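Local coordinates for chitin binding domain (Burkholderia pseudomallei, PDB 3UAM), which probably binds chitin or a related polysaccharide and may cleave it by oxidation, as lytic polysaccharide monooxygenases of family AA10 do, at residues N95-V100 with Q141-R146; Q104-R109 with Q209-N214; K125-T130 with T160-W165; W118-P123 with L173-E178. All blocks are in the same frame, centred on the assembly; numbering follows the deposited sequence.

Interaction 1. Residues N95-V100 with Q141-R146; sequences NEPDSV and QARLAR
Pro97, the N-cap residue of helix 98-101, presses against Gln141, Ala142 and Arg143 of the loop between strands 126-133 and 155-158, at the flank of the immunoglobulin-like beta-sandwich expected of an AA10 family member. The tight part is built on the pyrrolidine ring. Its CB meets Gln141 O at 3.2 Å, while its CD and Glu96 CA lie over one face of the Arg143 guanidinium. Fully stretched from CG to NE (chi2 and chi3 both -179°), the Arg143 side chain runs past Asn95 O, with CG 3.5 Å from that oxygen. The buried Asn95 amide is held from outside the contact, by Ser83.

Looser, more solvated links surround this centre. Glu96 OE1 is 3.2 Å from Arg143 NH2, but it stands well out of the guanidinium plane, so this salt bridge rests on charge rather than on a directed N-H; a water also joins Glu96 OE2 to Arg143 NH1, weakly on the arginine side. Gln141 NE2 gives a weak bond to Asp98 OD2 at 3.4 Å, the amide and carboxylate planes being nearly perpendicular (88°). The other carboxylate oxygen, OD1, is taken by Lys105 and Trp103 N. No direct backbone hydrogen bond joins the segments; water fills that role, one molecule accepting from Asp98 N at 2.8 Å and donating to Ala142 O at 2.6 Å.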
# COMPACT_ATOMS: atom_id res chain seq x y z
N ASN A 95 -6.83 -10.51 -4.96
CA ASN A 95 -5.71 -11.45 -4.87
C ASN A 95 -5.54 -12.41 -6.04
O ASN A 95 -4.57 -13.19 -6.07
CB ASN A 95 -5.85 -12.28 -3.58
CG ASN A 95 -5.78 -11.41 -2.35
OD1 ASN A 95 -4.95 -10.49 -2.27
ND2 ASN A 95 -6.66 -11.66 -1.38
N GLU A 96 -6.46 -12.36 -6.99
CA GLU A 96 -6.32 -13.18 -8.16
C GLU A 96 -5.04 -12.82 -8.93
O GLU A 96 -4.67 -11.67 -9.02
CB GLU A 96 -7.55 -13.06 -9.07
CG GLU A 96 -8.81 -13.61 -8.44
CD GLU A 96 -8.77 -15.11 -8.18
OE1 GLU A 96 -8.03 -15.86 -8.87
OE2 GLU A 96 -9.52 -15.54 -7.28
N PRO A 97 -4.38 -13.83 -9.49
CA PRO A 97 -3.21 -13.57 -10.30
C PRO A 97 -3.60 -12.93 -11.60
O PRO A 97 -4.74 -13.11 -12.06
CB PRO A 97 -2.64 -14.97 -10.55
CG PRO A 97 -3.85 -15.84 -10.57
CD PRO A 97 -4.80 -15.24 -9.56
N ASP A 98 -2.65 -12.26 -12.23
CA ASP A 98 -2.89 -11.60 -13.52
C ASP A 98 -3.25 -12.61 -14.63
O ASP A 98 -3.99 -12.29 -15.57
CB ASP A 98 -1.69 -10.75 -13.91
CG ASP A 98 -1.94 -9.94 -15.15
OD1 ASP A 98 -2.82 -9.07 -15.10
OD2 ASP A 98 -1.25 -10.19 -16.15
N SER A 99 -2.77 -13.84 -14.50
CA SER A 99 -3.18 -14.92 -15.41
C SER A 99 -4.71 -15.07 -15.55
O SER A 99 -5.19 -15.55 -16.55
CB SER A 99 -2.60 -16.26 -14.92
OG SER A 99 -3.14 -16.65 -13.66
N VAL A 100 -5.44 -14.67 -14.53
CA VAL A 100 -6.87 -14.87 -14.39
C VAL A 100 -7.64 -13.52 -14.40
O VAL A 100 -8.73 -13.44 -14.95
CB VAL A 100 -7.11 -15.63 -13.06
CG1 VAL A 100 -8.33 -15.12 -12.30
CG2 VAL A 100 -7.15 -17.13 -13.33
N GLN A 141 2.79 -13.82 -13.51
CA GLN A 141 1.52 -14.53 -13.55
C GLN A 141 1.11 -15.17 -12.20
O GLN A 141 0.05 -15.79 -12.10
CB GLN A 141 1.57 -15.57 -14.66
CG GLN A 141 1.85 -14.94 -16.03
CD GLN A 141 0.77 -13.93 -16.42
OE1 GLN A 141 -0.31 -14.31 -16.82
NE2 GLN A 141 1.06 -12.62 -16.28
N ALA A 142 1.92 -15.00 -11.16
CA ALA A 142 1.65 -15.61 -9.87
C ALA A 142 0.84 -14.68 -8.96
O ALA A 142 0.76 -13.49 -9.20
CB ALA A 142 2.96 -15.97 -9.18
N ARG A 143 0.27 -15.23 -7.89
CA ARG A 143 -0.30 -14.40 -6.85
C ARG A 143 0.86 -13.69 -6.18
O ARG A 143 1.94 -14.25 -6.11
CB ARG A 143 -1.09 -15.23 -5.84
CG ARG A 143 -2.35 -15.82 -6.45
CD ARG A 143 -3.12 -16.63 -5.44
NE ARG A 143 -4.30 -17.17 -6.10
CZ ARG A 143 -5.56 -16.90 -5.80
NH1 ARG A 143 -5.88 -16.09 -4.77
NH2 ARG A 143 -6.52 -17.48 -6.52
N LEU A 144 0.63 -12.46 -5.74
CA LEU A 144 1.71 -11.60 -5.24
C LEU A 144 2.29 -12.19 -3.97
O LEU A 144 1.55 -12.65 -3.11
CB LEU A 144 1.19 -10.20 -4.93
CG LEU A 144 0.62 -9.40 -6.10
CD1 LEU A 144 0.08 -8.06 -5.63
CD2 LEU A 144 1.71 -9.19 -7.11
N ALA A 145 3.61 -12.17 -3.87
CA ALA A 145 4.35 -12.73 -2.73
C ALA A 145 5.57 -11.85 -2.45
O ALA A 145 6.04 -11.12 -3.34
CB ALA A 145 4.80 -14.18 -3.01
N ARG A 146 6.09 -11.96 -1.24
CA ARG A 146 7.22 -11.15 -0.80
C ARG A 146 8.44 -11.34 -1.70
O ARG A 146 9.15 -10.37 -1.98
CB ARG A 146 7.56 -11.52 0.66
CG ARG A 146 6.58 -10.93 1.64
CD ARG A 146 6.55 -11.70 2.93
NE ARG A 146 5.73 -11.05 3.93
CZ ARG A 146 4.40 -10.99 3.93
NH1 ARG A 146 3.64 -11.56 2.99
NH2 ARG A 146 3.82 -10.38 4.93
O HOH W 1 -2.12 -11.81 -5.64
O HOH W 2 -8.87 -14.50 -4.49
O HOH W 3 -0.04 -11.99 -11.16
O HOH W 4 -1.13 -18.07 -12.56

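Interaction 2. Residues Q104-R109 with Q209-N214; sequences QKHAVR and QVIDLN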
# COMPACT_ATOMS: atom_id res chain seq x y z
N GLN A 104 -6.03 -4.09 -15.14
CA GLN A 104 -5.79 -2.90 -15.95
C GLN A 104 -4.48 -2.33 -15.45
O GLN A 104 -4.27 -2.22 -14.24
CB GLN A 104 -6.89 -1.87 -15.76
CG GLN A 104 -8.26 -2.25 -16.28
CD GLN A 104 -9.31 -1.22 -15.89
OE1 GLN A 104 -10.20 -1.51 -15.09
NE2 GLN A 104 -9.18 -0.00 -16.41
N LYS A 105 -3.59 -1.97 -16.37
CA LYS A 105 -2.23 -1.57 -16.04
C LYS A 105 -1.92 -0.18 -16.57
O LYS A 105 -2.19 0.10 -17.73
CB LYS A 105 -1.23 -2.57 -16.62
CG LYS A 105 -1.37 -4.00 -16.10
CD LYS A 105 -0.65 -5.01 -16.98
CE LYS A 105 -0.96 -6.45 -16.57
NZ LYS A 105 -2.38 -6.88 -16.71
N HIS A 106 -1.35 0.67 -15.75
CA HIS A 106 -0.97 2.02 -16.18
C HIS A 106 0.25 1.98 -17.07
O HIS A 106 1.29 1.41 -16.70
CB HIS A 106 -0.68 2.91 -14.96
CG HIS A 106 -1.87 3.11 -14.07
ND1 HIS A 106 -2.84 3.98 -14.37
CD2 HIS A 106 -2.26 2.47 -12.88
CE1 HIS A 106 -3.79 3.94 -13.42
NE2 HIS A 106 -3.44 3.01 -12.51
N ALA A 107 0.14 2.61 -18.24
CA ALA A 107 1.26 2.69 -19.19
C ALA A 107 2.33 3.60 -18.60
O ALA A 107 2.08 4.79 -18.43
CB ALA A 107 0.80 3.20 -20.56
N VAL A 108 3.50 3.06 -18.27
CA VAL A 108 4.59 3.87 -17.70
C VAL A 108 5.94 3.57 -18.38
O VAL A 108 6.03 2.65 -19.20
CB VAL A 108 4.72 3.72 -16.18
CG1 VAL A 108 3.49 4.31 -15.47
CG2 VAL A 108 4.93 2.26 -15.79
N ARG A 109 6.94 4.37 -18.04
CA ARG A 109 8.28 4.26 -18.60
C ARG A 109 9.35 4.33 -17.52
O ARG A 109 9.18 5.02 -16.49
CB ARG A 109 8.52 5.42 -19.58
CG ARG A 109 7.55 5.47 -20.74
CD ARG A 109 7.87 6.65 -21.65
NE ARG A 109 9.14 6.43 -22.34
CZ ARG A 109 9.29 5.67 -23.42
NH1 ARG A 109 8.26 5.06 -23.97
NH2 ARG A 109 10.48 5.52 -23.96
N GLN A 209 -2.27 -0.71 -0.90
CA GLN A 209 -2.76 -0.27 -2.20
C GLN A 209 -1.80 -0.65 -3.32
O GLN A 209 -0.83 0.06 -3.63
CB GLN A 209 -3.04 1.23 -2.20
CG GLN A 209 -4.19 1.62 -1.29
CD GLN A 209 -5.54 1.47 -1.96
OE1 GLN A 209 -5.76 2.01 -3.04
NE2 GLN A 209 -6.46 0.76 -1.30
N VAL A 210 -2.10 -1.79 -3.92
CA VAL A 210 -1.43 -2.26 -5.12
C VAL A 210 -1.83 -1.44 -6.35
O VAL A 210 -2.98 -1.12 -6.55
CB VAL A 210 -1.72 -3.78 -5.30
CG1 VAL A 210 -1.48 -4.23 -6.73
CG2 VAL A 210 -0.82 -4.56 -4.36
N ILE A 211 -0.82 -1.08 -7.15
CA ILE A 211 -0.98 -0.30 -8.36
C ILE A 211 -0.29 -1.07 -9.46
O ILE A 211 0.90 -1.45 -9.32
CB ILE A 211 -0.30 1.08 -8.28
CG1 ILE A 211 -0.81 1.85 -7.07
CG2 ILE A 211 -0.56 1.87 -9.55
CD1 ILE A 211 0.05 3.04 -6.68
N ASP A 212 -1.02 -1.31 -10.54
CA ASP A 212 -0.55 -2.17 -11.60
C ASP A 212 0.03 -1.32 -12.72
O ASP A 212 -0.62 -0.41 -13.20
CB ASP A 212 -1.69 -3.02 -12.14
CG ASP A 212 -2.15 -4.07 -11.14
OD1 ASP A 212 -1.33 -4.98 -10.77
OD2 ASP A 212 -3.35 -4.01 -10.76
N LEU A 213 1.24 -1.66 -13.15
CA LEU A 213 2.03 -0.87 -14.09
C LEU A 213 2.49 -1.71 -15.28
O LEU A 213 2.82 -2.89 -15.13
CB LEU A 213 3.28 -0.30 -13.39
CG LEU A 213 3.05 0.52 -12.11
CD1 LEU A 213 4.41 0.97 -11.55
CD2 LEU A 213 2.13 1.71 -12.33
N ASN A 214 2.52 -1.08 -16.46
CA ASN A 214 3.09 -1.67 -17.64
C ASN A 214 4.18 -0.77 -18.20
O ASN A 214 3.90 0.29 -18.74
CB ASN A 214 2.02 -1.90 -18.72
CG ASN A 214 2.52 -2.83 -19.81
OD1 ASN A 214 3.10 -3.87 -19.52
ND2 ASN A 214 2.28 -2.46 -21.06
O HOH W 5 -5.20 -2.39 -11.75
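His106 and Asn214 share the backbone bonding that ties the short strand 106-108 to the end of strand 205-215. Three nearly straight hydrogen bonds form the ladder: His106 N to Asp212 O at 2.9 Å, Asn214 N to His106 O at 2.8 Å, and Val108 N to Asn214 O at 2.8 Å. The same carbonyls also receive CA-H...O contacts from Lys105, Leu213 and Ala107.

Apolar contacts lie on the face that carries His106 and Leu213. Val108 CG2, set between the backbone N and the carbonyl carbon, reaches Leu213 CB at 3.9 Å, and Leu213 CD2 touches His106 CB. His106 CD2 meets Ile211 CG2 at 3.8 Å, while the imidazole NE2 is bound outside the pair, to Glu28 O.

Polar side chains work mostly through third parties. A water donates to both Gln104 O and Asp212 OD2; Asp212 OD1 bonds to Tyr191 OH and forms a salt bridge with Arg30. Lys105 lays its CB against Asn214 CB, but its NZ turns to Trp103 O and Asp98. Bridges pairing His106 with Leu213 and Ala107 with Asn214 define a parallel beta ladder, which adds a short strand to the otherwise antiparallel pairings of the mixed sheet in this beta-sandwich.

Interaction 3. Residues K125-T130 with T160-W165; sequences KTRRWT and TYQPYW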
# COMPACT_ATOMS: atom_id res chain seq x y z
N LYS A 125 -3.49 8.91 12.53
CA LYS A 125 -2.09 9.28 12.83
C LYS A 125 -1.13 8.38 12.07
O LYS A 125 -1.20 7.18 12.18
CB LYS A 125 -1.82 9.16 14.32
CG LYS A 125 -2.54 10.18 15.17
CD LYS A 125 -2.24 10.01 16.64
CE LYS A 125 -2.95 11.07 17.48
NZ LYS A 125 -2.64 10.97 18.94
N THR A 126 -0.23 8.96 11.29
CA THR A 126 0.59 8.21 10.33
C THR A 126 2.07 8.16 10.70
O THR A 126 2.67 9.20 10.92
CB THR A 126 0.48 8.86 8.96
OG1 THR A 126 -0.89 8.89 8.56
CG2 THR A 126 1.34 8.11 7.92
N ARG A 127 2.67 6.98 10.72
CA ARG A 127 4.12 6.87 10.90
C ARG A 127 4.86 7.04 9.59
O ARG A 127 5.84 7.75 9.53
CB ARG A 127 4.52 5.56 11.58
CG ARG A 127 6.01 5.46 11.87
CD ARG A 127 6.55 6.68 12.62
NE ARG A 127 5.83 6.92 13.86
CZ ARG A 127 5.82 8.07 14.54
NH1 ARG A 127 6.46 9.13 14.08
NH2 ARG A 127 5.11 8.18 15.66
N ARG A 128 4.39 6.38 8.54
CA ARG A 128 5.05 6.44 7.24
C ARG A 128 4.14 5.99 6.08
O ARG A 128 3.07 5.41 6.29
CB ARG A 128 6.32 5.59 7.26
CG ARG A 128 6.07 4.09 7.35
CD ARG A 128 7.32 3.21 7.31
NE ARG A 128 8.24 3.46 8.42
CZ ARG A 128 7.99 3.13 9.69
NH1 ARG A 128 6.85 2.55 10.03
NH2 ARG A 128 8.89 3.39 10.63
N TRP A 129 4.59 6.31 4.87
CA TRP A 129 4.11 5.72 3.64
C TRP A 129 5.32 5.12 2.99
O TRP A 129 6.39 5.73 2.99
CB TRP A 129 3.57 6.77 2.70
CG TRP A 129 2.36 7.51 3.15
CD1 TRP A 129 1.04 7.30 2.79
CD2 TRP A 129 2.33 8.66 4.05
NE1 TRP A 129 0.21 8.22 3.38
CE2 TRP A 129 0.92 9.07 4.15
CE3 TRP A 129 3.30 9.38 4.73
CZ2 TRP A 129 0.53 10.14 4.92
CZ3 TRP A 129 2.88 10.47 5.51
CH2 TRP A 129 1.52 10.83 5.60
N THR A 130 5.16 3.93 2.43
CA THR A 130 6.25 3.20 1.82
C THR A 130 5.77 2.72 0.45
O THR A 130 4.58 2.39 0.28
CB THR A 130 6.62 1.96 2.65
OG1 THR A 130 7.13 2.37 3.94
CG2 THR A 130 7.74 1.23 1.95
N THR A 160 8.41 11.93 11.68
CA THR A 160 9.34 11.78 12.79
C THR A 160 8.75 12.13 14.16
O THR A 160 9.38 11.86 15.18
CB THR A 160 10.58 12.67 12.59
OG1 THR A 160 10.17 14.05 12.55
CG2 THR A 160 11.33 12.28 11.26
N TYR A 161 7.55 12.68 14.21
CA TYR A 161 7.04 13.19 15.49
C TYR A 161 6.73 12.03 16.46
O TYR A 161 6.00 11.10 16.10
CB TYR A 161 5.81 14.06 15.33
CG TYR A 161 5.37 14.65 16.65
CD1 TYR A 161 6.00 15.77 17.17
CD2 TYR A 161 4.37 14.04 17.39
CE1 TYR A 161 5.63 16.28 18.40
CE2 TYR A 161 3.99 14.54 18.61
CZ TYR A 161 4.61 15.65 19.12
OH TYR A 161 4.21 16.12 20.34
N GLN A 162 7.29 12.09 17.66
CA GLN A 162 7.12 11.03 18.68
C GLN A 162 7.09 11.63 20.08
O GLN A 162 7.73 12.64 20.30
CB GLN A 162 8.27 10.03 18.61
CG GLN A 162 8.45 9.29 17.30
CD GLN A 162 9.74 8.47 17.25
OE1 GLN A 162 10.03 7.70 18.14
NE2 GLN A 162 10.51 8.64 16.17
N PRO A 163 6.37 11.00 21.03
CA PRO A 163 5.51 9.84 20.84
C PRO A 163 4.22 10.21 20.11
O PRO A 163 3.89 11.40 20.00
CB PRO A 163 5.20 9.40 22.26
CG PRO A 163 5.34 10.64 23.09
CD PRO A 163 6.45 11.39 22.45
N TYR A 164 3.48 9.22 19.64
CA TYR A 164 2.25 9.50 18.88
C TYR A 164 1.18 10.16 19.74
O TYR A 164 0.21 10.67 19.20
CB TYR A 164 1.69 8.24 18.22
CG TYR A 164 1.12 7.19 19.18
CD1 TYR A 164 -0.12 7.36 19.79
CD2 TYR A 164 1.83 6.03 19.45
CE1 TYR A 164 -0.63 6.37 20.66
CE2 TYR A 164 1.34 5.07 20.30
CZ TYR A 164 0.12 5.23 20.90
OH TYR A 164 -0.32 4.22 21.71
N TRP A 165 1.34 10.13 21.06
CA TRP A 165 0.42 10.84 21.97
C TRP A 165 0.91 12.17 22.46
O TRP A 165 0.31 12.77 23.37
CB TRP A 165 0.08 9.99 23.17
CG TRP A 165 1.25 9.67 24.05
CD1 TRP A 165 1.82 10.46 25.05
CD2 TRP A 165 2.01 8.43 24.08
NE1 TRP A 165 2.86 9.81 25.65
CE2 TRP A 165 3.02 8.59 25.11
CE3 TRP A 165 1.96 7.26 23.36
CZ2 TRP A 165 3.95 7.61 25.39
CZ3 TRP A 165 2.88 6.25 23.66
CH2 TRP A 165 3.85 6.42 24.66
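Lys125 and Arg127 meet the loop 160-165 without any backbone pairing: Arg127 CA and Thr160 CA stay 7.4 Å apart where the chain turns a corner at Arg127, within the broken strand 126-133. Two basic side chains bridge this gap and tie the loop between strand 155-158 and helix 169-173 to the rim of the beta-sandwich.

Arg127 sends CG anti to its backbone N (chi1 -176°) and then bends at chi2 and chi3. Its guanidinium grips the single atom Tyr161 O end-on, from NH1 at 2.9 Å and NH2 at 3.1 Å, with the oxygen lying in the guanidinium plane. NH1 also bonds to Asn159 O, and NE forms a salt bridge with Asp69; these bonds restrict the group's rotation, and Asp69 probably balances the charge of this buried side chain. Gln162 CG packs against NH1 at 3.8 Å, the two side chains crossing at about a right angle.

Farther along the loop, beyond the cis peptide before Pro163, Pro163 CB sits over the centre of the Trp165 ring and Trp165 CE3 over the centre of the Tyr164 ring. Lys125 reaches this cluster with a straight side chain, its NZ lying near the plane of the Tyr164 ring, at the edge, and donating to Tyr164 O at 2.9 Å.

Interaction 4. Residues W118-P123 with L173-E178; sequences WSYSMP and LIPQGE
Tyr120 holds CG beside the backbone N, anti to the carbonyl carbon (chi1 -50°), and its ring meets Pro175. Glu178 uses the same kind of first torsion (chi1 -77°), which brings its CG within 3.4 Å of Trp118 O; from there an extended chi2 of 177° carries CD onward.

The tyrosine and proline side chains cross at about a right angle. Tyr120 CE2 touches Pro175 CB at 3.8 Å, and Gly177 O lies at the edge of the tyrosine ring, in its plane, 3.6 Å from Tyr120 CE2. Pro123 wedges in next to them: its CG packs on Pro175 O at 3.2 Å and on Ile174 CG2 at 3.9 Å, while that methyl also meets Pro123 O.

No direct hydrogen bond joins the segments. Glu178 CA approaches Trp118 O in a CA-H...O contact of 3.1 Å, and a single water links Ser119 OG to Glu178 OE2, to which it donates. The phenol OH of Tyr120 is engaged just beyond, by Thr179 OG1 and Trp129 NE1.

In the fold, 173-178 is the connection leaving helix 169-173 and entering strand 179-184, an outer strand of the three-stranded antiparallel sheet. The contact lies where that chain enters beside strand 113-121, the middle strand, whose other neighbour is strand 21-26, while Pro175 also leans on Thr126 and Trp129 of strand 126-133.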
# COMPACT_ATOMS: atom_id res chain seq x y z
N TRP A 118 -2.92 9.92 -2.30
CA TRP A 118 -3.82 9.27 -1.32
C TRP A 118 -4.97 10.15 -0.94
O TRP A 118 -4.79 11.36 -0.76
CB TRP A 118 -3.09 8.96 -0.04
CG TRP A 118 -2.07 7.87 -0.15
CD1 TRP A 118 -0.75 7.96 -0.59
CD2 TRP A 118 -2.24 6.48 0.25
NE1 TRP A 118 -0.14 6.75 -0.50
CE2 TRP A 118 -0.98 5.82 -0.02
CE3 TRP A 118 -3.30 5.73 0.77
CZ2 TRP A 118 -0.80 4.47 0.23
CZ3 TRP A 118 -3.09 4.38 1.03
CH2 TRP A 118 -1.87 3.77 0.76
N SER A 119 -6.16 9.57 -0.80
CA SER A 119 -7.30 10.26 -0.19
C SER A 119 -7.80 9.40 0.96
O SER A 119 -7.47 8.22 1.05
CB SER A 119 -8.41 10.51 -1.19
OG SER A 119 -9.33 11.46 -0.68
N TYR A 120 -8.61 10.02 1.81
CA TYR A 120 -8.94 9.47 3.11
C TYR A 120 -10.35 9.86 3.51
O TYR A 120 -10.96 10.77 2.95
CB TYR A 120 -7.99 10.00 4.21
CG TYR A 120 -6.51 9.90 3.92
CD1 TYR A 120 -5.81 8.70 4.11
CD2 TYR A 120 -5.79 11.00 3.47
CE1 TYR A 120 -4.46 8.61 3.86
CE2 TYR A 120 -4.44 10.93 3.22
CZ TYR A 120 -3.77 9.73 3.42
OH TYR A 120 -2.42 9.65 3.18
N SER A 121 -10.84 9.15 4.50
CA SER A 121 -11.88 9.67 5.37
C SER A 121 -11.41 9.43 6.82
O SER A 121 -10.96 8.31 7.15
CB SER A 121 -13.20 8.99 5.07
OG SER A 121 -14.21 9.57 5.85
N MET A 122 -11.47 10.47 7.66
CA MET A 122 -11.06 10.41 9.07
C MET A 122 -9.66 9.82 9.18
O MET A 122 -9.49 8.74 9.76
CB MET A 122 -12.05 9.57 9.91
CG MET A 122 -13.53 9.85 9.72
SD MET A 122 -14.07 11.44 10.35
CE MET A 122 -15.61 11.77 9.47
N PRO A 123 -8.66 10.51 8.60
CA PRO A 123 -7.32 9.93 8.49
C PRO A 123 -6.69 9.62 9.82
O PRO A 123 -6.93 10.29 10.81
CB PRO A 123 -6.51 11.02 7.74
CG PRO A 123 -7.32 12.27 7.85
CD PRO A 123 -8.75 11.81 7.92
N LEU A 173 1.19 14.33 12.74
CA LEU A 173 1.00 12.97 12.23
C LEU A 173 -0.24 12.74 11.39
O LEU A 173 -0.30 11.74 10.67
CB LEU A 173 1.05 11.93 13.37
CG LEU A 173 2.34 11.94 14.22
CD1 LEU A 173 2.27 10.93 15.35
CD2 LEU A 173 3.56 11.71 13.35
N ILE A 174 -1.25 13.61 11.47
CA ILE A 174 -2.51 13.32 10.76
C ILE A 174 -2.63 14.15 9.48
O ILE A 174 -2.66 15.37 9.55
CB ILE A 174 -3.77 13.60 11.60
CG1 ILE A 174 -3.70 12.89 12.97
CG2 ILE A 174 -5.02 13.16 10.81
CD1 ILE A 174 -4.82 13.33 13.90
N PRO A 175 -2.74 13.49 8.31
CA PRO A 175 -3.02 14.22 7.07
C PRO A 175 -4.25 15.12 7.22
O PRO A 175 -5.23 14.71 7.84
CB PRO A 175 -3.31 13.11 6.06
CG PRO A 175 -2.60 11.91 6.59
CD PRO A 175 -2.65 12.03 8.09
N GLN A 176 -4.16 16.33 6.68
CA GLN A 176 -5.27 17.28 6.68
C GLN A 176 -5.96 17.30 5.30
O GLN A 176 -6.95 18.03 5.07
CB GLN A 176 -4.75 18.68 7.05
N GLY A 177 -5.45 16.49 4.38
CA GLY A 177 -5.99 16.41 3.03
C GLY A 177 -5.31 15.29 2.30
O GLY A 177 -4.60 14.49 2.90
N GLU A 178 -5.53 15.22 0.99
CA GLU A 178 -4.83 14.28 0.15
C GLU A 178 -3.32 14.35 0.40
O GLU A 178 -2.75 15.44 0.52
CB GLU A 178 -5.09 14.58 -1.33
CG GLU A 178 -6.47 14.13 -1.83
CD GLU A 178 -6.72 14.50 -3.28
OE1 GLU A 178 -5.74 14.88 -3.98
OE2 GLU A 178 -7.89 14.44 -3.72
O HOH W 6 -9.95 13.41 -2.31

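Overall arrangement
Interaction 1 lies across the chain's centre from interactions 3 and 4. Those two share a side and touch: Thr126 N probably bonds to Leu173 O, and Trp129 packs on Trp118. Both involve the connections at the two ends of helix 169-173, at the surface, interaction 3 through cationic side chains on carbonyls, interaction 4 through proline and aromatic packing. Interactions 1 and 2 are partly buried and are joined by the Asp98-Lys105 salt bridge, but interaction 1 combines proline and arginine packing with a salt bridge and several bridging waters, whereas interaction 2 is regular sheet bonding. Interactions 2 and 3 reach the same mixed sheet; Gln209 on Trp118 links interaction 2 to interaction 4 and the antiparallel sheet.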